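Local coordinates for protein probable oxidoreductase (PDB 4B7C) that probably catalyses NADP-dependent oxidation or reduction as a member of the medium-chain dehydrogenase/reductase family, with a Rossmann-fold cofactor domain, at residues G228-L231 and D232-T236; L266-V270 and N271-M275. All blocks are in the same frame, centred on the assembly; numbering follows the deposited sequence.

Contact 1 of 2, residues G228-L231 and D232-T236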
loop_
_atom_site.group_PDB
_atom_site.type_symbol
_atom_site.label_atom_id
_atom_site.label_comp_id
_atom_site.label_asym_id
_atom_site.label_seq_id
_atom_site.Cartn_x
_atom_site.Cartn_y
_atom_site.Cartn_z
ATOM N N GLY B 228 9.056 7.252 -7.371
ATOM C CA GLY B 228 8.802 8.196 -8.452
ATOM C C GLY B 228 8.035 7.609 -9.621
ATOM O O GLY B 228 7.140 6.770 -9.447
ATOM N N GLU B 229 8.393 8.061 -10.819
ATOM C CA GLU B 229 7.672 7.705 -12.043
ATOM C C GLU B 229 7.812 6.228 -12.381
ATOM O O GLU B 229 6.893 5.609 -12.934
ATOM C CB GLU B 229 8.173 8.565 -13.206
ATOM C CG GLU B 229 7.346 8.460 -14.481
ATOM C CD GLU B 229 7.923 9.274 -15.631
ATOM O OE1 GLU B 229 8.782 10.158 -15.387
ATOM O OE2 GLU B 229 7.513 9.023 -16.786
ATOM N N ILE B 230 8.956 5.652 -12.032
ATOM C CA ILE B 230 9.168 4.227 -12.244
ATOM C C ILE B 230 8.131 3.393 -11.476
ATOM O O ILE B 230 7.515 2.472 -12.025
ATOM C CB ILE B 230 10.597 3.798 -11.858
ATOM C CG1 ILE B 230 11.600 4.319 -12.896
ATOM C CG2 ILE B 230 10.678 2.281 -11.790
ATOM C CD1 ILE B 230 13.054 4.127 -12.515
ATOM N N LEU B 231 7.935 3.723 -10.208
ATOM C CA LEU B 231 6.925 3.050 -9.376
ATOM C C LEU B 231 5.533 3.214 -9.986
ATOM O O LEU B 231 4.773 2.249 -10.119
ATOM C CB LEU B 231 6.937 3.623 -7.953
ATOM C CG LEU B 231 5.737 3.293 -7.052
ATOM C CD1 LEU B 231 5.589 1.803 -6.852
ATOM C CD2 LEU B 231 5.892 4.032 -5.731
ATOM N N ASP B 232 5.226 4.440 -10.374
ATOM C CA ASP B 232 3.898 4.761 -10.917
ATOM C C ASP B 232 3.606 3.974 -12.193
ATOM O O ASP B 232 2.491 3.502 -12.393
ATOM C CB ASP B 232 3.770 6.259 -11.180
ATOM C CG ASP B 232 2.381 6.798 -10.855
ATOM O OD1 ASP B 232 1.518 6.019 -10.393
ATOM O OD2 ASP B 232 2.162 8.013 -11.063
ATOM N N THR B 233 4.626 3.814 -13.038
ATOM C CA THR B 233 4.488 3.046 -14.278
ATOM C C THR B 233 4.371 1.558 -14.006
ATOM O O THR B 233 3.583 0.853 -14.637
ATOM C CB THR B 233 5.673 3.298 -15.236
ATOM O OG1 THR B 233 5.761 4.697 -15.519
ATOM C CG2 THR B 233 5.488 2.537 -16.543
ATOM N N VAL B 234 5.154 1.063 -13.058
ATOM C CA VAL B 234 5.092 -0.347 -12.689
ATOM C C VAL B 234 3.703 -0.731 -12.166
ATOM O O VAL B 234 3.197 -1.822 -12.437
ATOM C CB VAL B 234 6.183 -0.686 -11.651
ATOM C CG1 VAL B 234 5.988 -2.092 -11.115
ATOM C CG2 VAL B 234 7.561 -0.519 -12.285
ATOM N N LEU B 235 3.095 0.181 -11.418
ATOM C CA LEU B 235 1.735 -0.023 -10.869
ATOM C C LEU B 235 0.689 -0.334 -11.940
ATOM O O LEU B 235 -0.253 -1.077 -11.686
ATOM C CB LEU B 235 1.285 1.204 -10.069
ATOM C CG LEU B 235 1.791 1.250 -8.618
ATOM C CD1 LEU B 235 1.709 2.636 -8.020
ATOM C CD2 LEU B 235 1.007 0.251 -7.776
ATOM N N THR B 236 0.871 0.199 -13.148
ATOM C CA THR B 236 -0.064 -0.086 -14.254
ATOM C C THR B 236 0.016 -1.535 -14.744
ATOM O O THR B 236 -0.875 -1.998 -15.456
ATOM C CB THR B 236 0.155 0.850 -15.458
ATOM O OG1 THR B 236 1.411 0.562 -16.089
ATOM C CG2 THR B 236 0.134 2.296 -15.002
#
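CG2 of Ile230 meets CG2 of Val234 at 4.2 Å, one turn apart on helix 228-235, which follows strand 219-224 in the Rossmann domain. This is one of two apolar pairs on different sides of the helix. Ile230 and Val234 both pack against Ile180 of strand 176-181. Leu231 and Leu235 cross obliquely, CD1 to CD1 at 4.1 Å; Leu231 also reaches Tyr265 of the second subunit, and Leu235 touches Pro262.

Backbone bonds hold the turns together: Asp232 N to Gly228 O, Val234 N to Ile230 O at 2.9 Å, and Leu235 N to Leu231 O at 3.0 Å. Gly228 has phi 57° and psi -144°, a conformation that a residue without CB takes easily.

Polar side chains add further grips. The buried carboxylate of Asp232 makes a salt bridge from OD2 to Arg260; OD2 also accepts from Ala263 N, and OD1 from Asn264 N. Thr233 OG1 lies 3.0 Å from Glu229 O and donates to it, while Thr233 N bonds the same oxygen from the opposite face of the carbonyl plane. With OG1 placed beside its own backbone N (chi1 -57°), the threonine folds its hydroxyl back onto the preceding turn; its side chain also touches Leu207 and Leu211 of helix 207-214. Thr236 OG1 donates to Thr233 O at 2.6 Å, in the carbonyl plane, an oxygen that also receives Thr236 N.

Contact 2 of 2, residues L266-V270 and N271-M275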
loop_
_atom_site.group_PDB
_atom_site.type_symbol
_atom_site.label_atom_id
_atom_site.label_comp_id
_atom_site.label_asym_id
_atom_site.label_seq_id
_atom_site.Cartn_x
_atom_site.Cartn_y
_atom_site.Cartn_z
ATOM N N LEU B 266 -4.407 3.331 -7.196
ATOM C CA LEU B 266 -5.677 2.584 -7.217
ATOM C C LEU B 266 -5.579 1.264 -7.961
ATOM O O LEU B 266 -6.471 0.420 -7.880
ATOM C CB LEU B 266 -6.821 3.437 -7.777
ATOM C CG LEU B 266 -7.392 4.460 -6.791
ATOM C CD1 LEU B 266 -8.398 5.375 -7.485
ATOM C CD2 LEU B 266 -8.034 3.743 -5.599
ATOM N N SER B 267 -4.480 1.061 -8.681
ATOM C CA SER B 267 -4.177 -0.264 -9.229
ATOM C C SER B 267 -4.151 -1.312 -8.114
ATOM O O SER B 267 -4.447 -2.484 -8.336
ATOM C CB SER B 267 -2.839 -0.251 -9.982
ATOM O OG SER B 267 -2.602 -1.520 -10.559
ATOM N N LEU B 268 -3.778 -0.887 -6.914
ATOM C CA LEU B 268 -3.811 -1.771 -5.716
ATOM C C LEU B 268 -5.209 -2.253 -5.376
ATOM O O LEU B 268 -5.397 -3.382 -4.911
ATOM C CB LEU B 268 -3.230 -1.057 -4.500
ATOM C CG LEU B 268 -1.755 -0.667 -4.548
ATOM C CD1 LEU B 268 -1.393 0.210 -3.358
ATOM C CD2 LEU B 268 -0.872 -1.902 -4.633
ATOM N N LEU B 269 -6.194 -1.408 -5.648
ATOM C CA LEU B 269 -7.611 -1.789 -5.526
ATOM C C LEU B 269 -8.037 -2.734 -6.657
ATOM O O LEU B 269 -8.537 -3.833 -6.418
ATOM C CB LEU B 269 -8.497 -0.533 -5.513
ATOM C CG LEU B 269 -10.022 -0.727 -5.505
ATOM C CD1 LEU B 269 -10.482 -1.618 -4.374
ATOM C CD2 LEU B 269 -10.696 0.628 -5.385
ATOM N N VAL B 270 -7.846 -2.285 -7.894
ATOM C CA VAL B 270 -8.230 -3.065 -9.087
ATOM C C VAL B 270 -7.653 -4.479 -9.065
ATOM O O VAL B 270 -8.341 -5.466 -9.343
ATOM C CB VAL B 270 -7.772 -2.338 -10.363
ATOM C CG1 VAL B 270 -8.132 -3.153 -11.597
ATOM C CG2 VAL B 270 -8.410 -0.961 -10.423
ATOM N N ASN B 271 -6.389 -4.573 -8.661
ATOM C CA ASN B 271 -5.673 -5.850 -8.584
ATOM C C ASN B 271 -5.633 -6.494 -7.192
ATOM O O ASN B 271 -5.024 -7.552 -6.996
ATOM C CB ASN B 271 -4.257 -5.640 -9.111
ATOM C CG ASN B 271 -4.254 -5.280 -10.580
ATOM O OD1 ASN B 271 -4.631 -6.102 -11.405
ATOM N ND2 ASN B 271 -3.874 -4.046 -10.903
ATOM N N ARG B 272 -6.305 -5.861 -6.239
ATOM C CA ARG B 272 -6.374 -6.362 -4.851
ATOM C C ARG B 272 -4.977 -6.775 -4.372
ATOM O O ARG B 272 -4.727 -7.890 -3.921
ATOM C CB ARG B 272 -7.385 -7.490 -4.728
ATOM C CG ARG B 272 -8.798 -7.012 -5.003
ATOM C CD ARG B 272 -9.157 -7.118 -6.485
ATOM N NE ARG B 272 -9.757 -8.407 -6.805
ATOM C CZ ARG B 272 -10.117 -8.793 -8.029
ATOM N NH1 ARG B 272 -9.925 -7.992 -9.071
ATOM N NH2 ARG B 272 -10.669 -9.981 -8.205
ATOM N N ALA B 273 -4.091 -5.812 -4.504
ATOM C CA ALA B 273 -2.672 -5.965 -4.272
ATOM C C ALA B 273 -2.264 -5.231 -3.009
ATOM O O ALA B 273 -3.017 -4.415 -2.482
ATOM C CB ALA B 273 -1.906 -5.373 -5.449
ATOM N N ARG B 274 -1.030 -5.489 -2.581
ATOM C CA ARG B 274 -0.502 -4.978 -1.323
ATOM C C ARG B 274 0.766 -4.173 -1.551
ATOM O O ARG B 274 1.660 -4.591 -2.296
ATOM C CB ARG B 274 -0.224 -6.152 -0.381
ATOM C CG ARG B 274 0.449 -5.782 0.927
ATOM C CD ARG B 274 0.867 -7.020 1.701
ATOM N NE ARG B 274 -0.267 -7.897 1.962
ATOM C CZ ARG B 274 -0.329 -9.201 1.683
ATOM N NH1 ARG B 274 0.696 -9.845 1.135
ATOM N NH2 ARG B 274 -1.437 -9.878 1.980
ATOM N N MET B 275 0.832 -3.014 -0.909
ATOM C CA MET B 275 2.024 -2.190 -0.904
ATOM C C MET B 275 2.467 -2.010 0.544
ATOM O O MET B 275 1.720 -1.492 1.377
ATOM C CB MET B 275 1.782 -0.826 -1.550
ATOM C CG MET B 275 3.007 0.077 -1.589
ATOM S SD MET B 275 2.701 1.704 -2.303
ATOM C CE MET B 275 2.793 1.236 -4.008
#
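Leu268 lays its two methyl branches over the chain that returns from the helix: CD2 is 3.7 Å from Ala273 CB, and CD1 is 3.8 Å from Met275 CB. The leucine and methionine side chains cross at about a right angle. The small methyl of Ala273 suits this close turn, where it also touches Ile238 and Ala242, whereas the longer Met275 reaches on to Ile244 and Leu246.

The polar side of the turn centres on Ser267 O, which accepts two bonds from one residue. Asn271 N arrives at 2.9 Å and Asn271 ND2 at 3.1 Å, from opposite faces of the carbonyl plane. CG of Asn271 sits beside its own backbone N (chi1 -65°), which swings the amide back over the last helical turn; ND2 also makes a weak bond to Ser267 OG, a hydroxyl that is hydrogen-bonded to Leu235 O.

Arg272 folds back in a similar way. Bends at chi2 and chi3, both near 90°, curl its chain past Leu269 O until NH1 donates to Val270 O at 3.0 Å, nearly in the guanidinium plane. NE faces Asp282 of the second subunit in a salt bridge, so one guanidinium joins the helix end to the dimer interface.

Arg272 has positive phi (46°), and two bonds run back into the last turn: Ala273 N reaches a lone pair of Leu268 O at 2.8 Å, in the carbonyl plane, while Arg272 N sits above the carbonyl plane of Leu269 O. They complete a Schellman motif that ends helix 267-270 and sends the chain into strand 274-277, the last step of a beta-alpha-beta unit.

From the N terminus, the chain passes strand 219-224 and enters helix 228-235, where contact 1 closes successive helical turns. Strands 238-239 and 242-246 follow, then a loop leads to contact 2, which closes the turn from helix 267-270 into strand 274-277. The two contacts are in series, neither enclosing nor crossing the other, and their centres lie about 13 Å apart. They meet at the bond between Leu235 and Ser267, and where the Met275 methyl reaches Leu231 and Leu235. Thus the helix is tied to the outermost strand of this chain's parallel sheet, which pairs antiparallel with a strand of the second subunit.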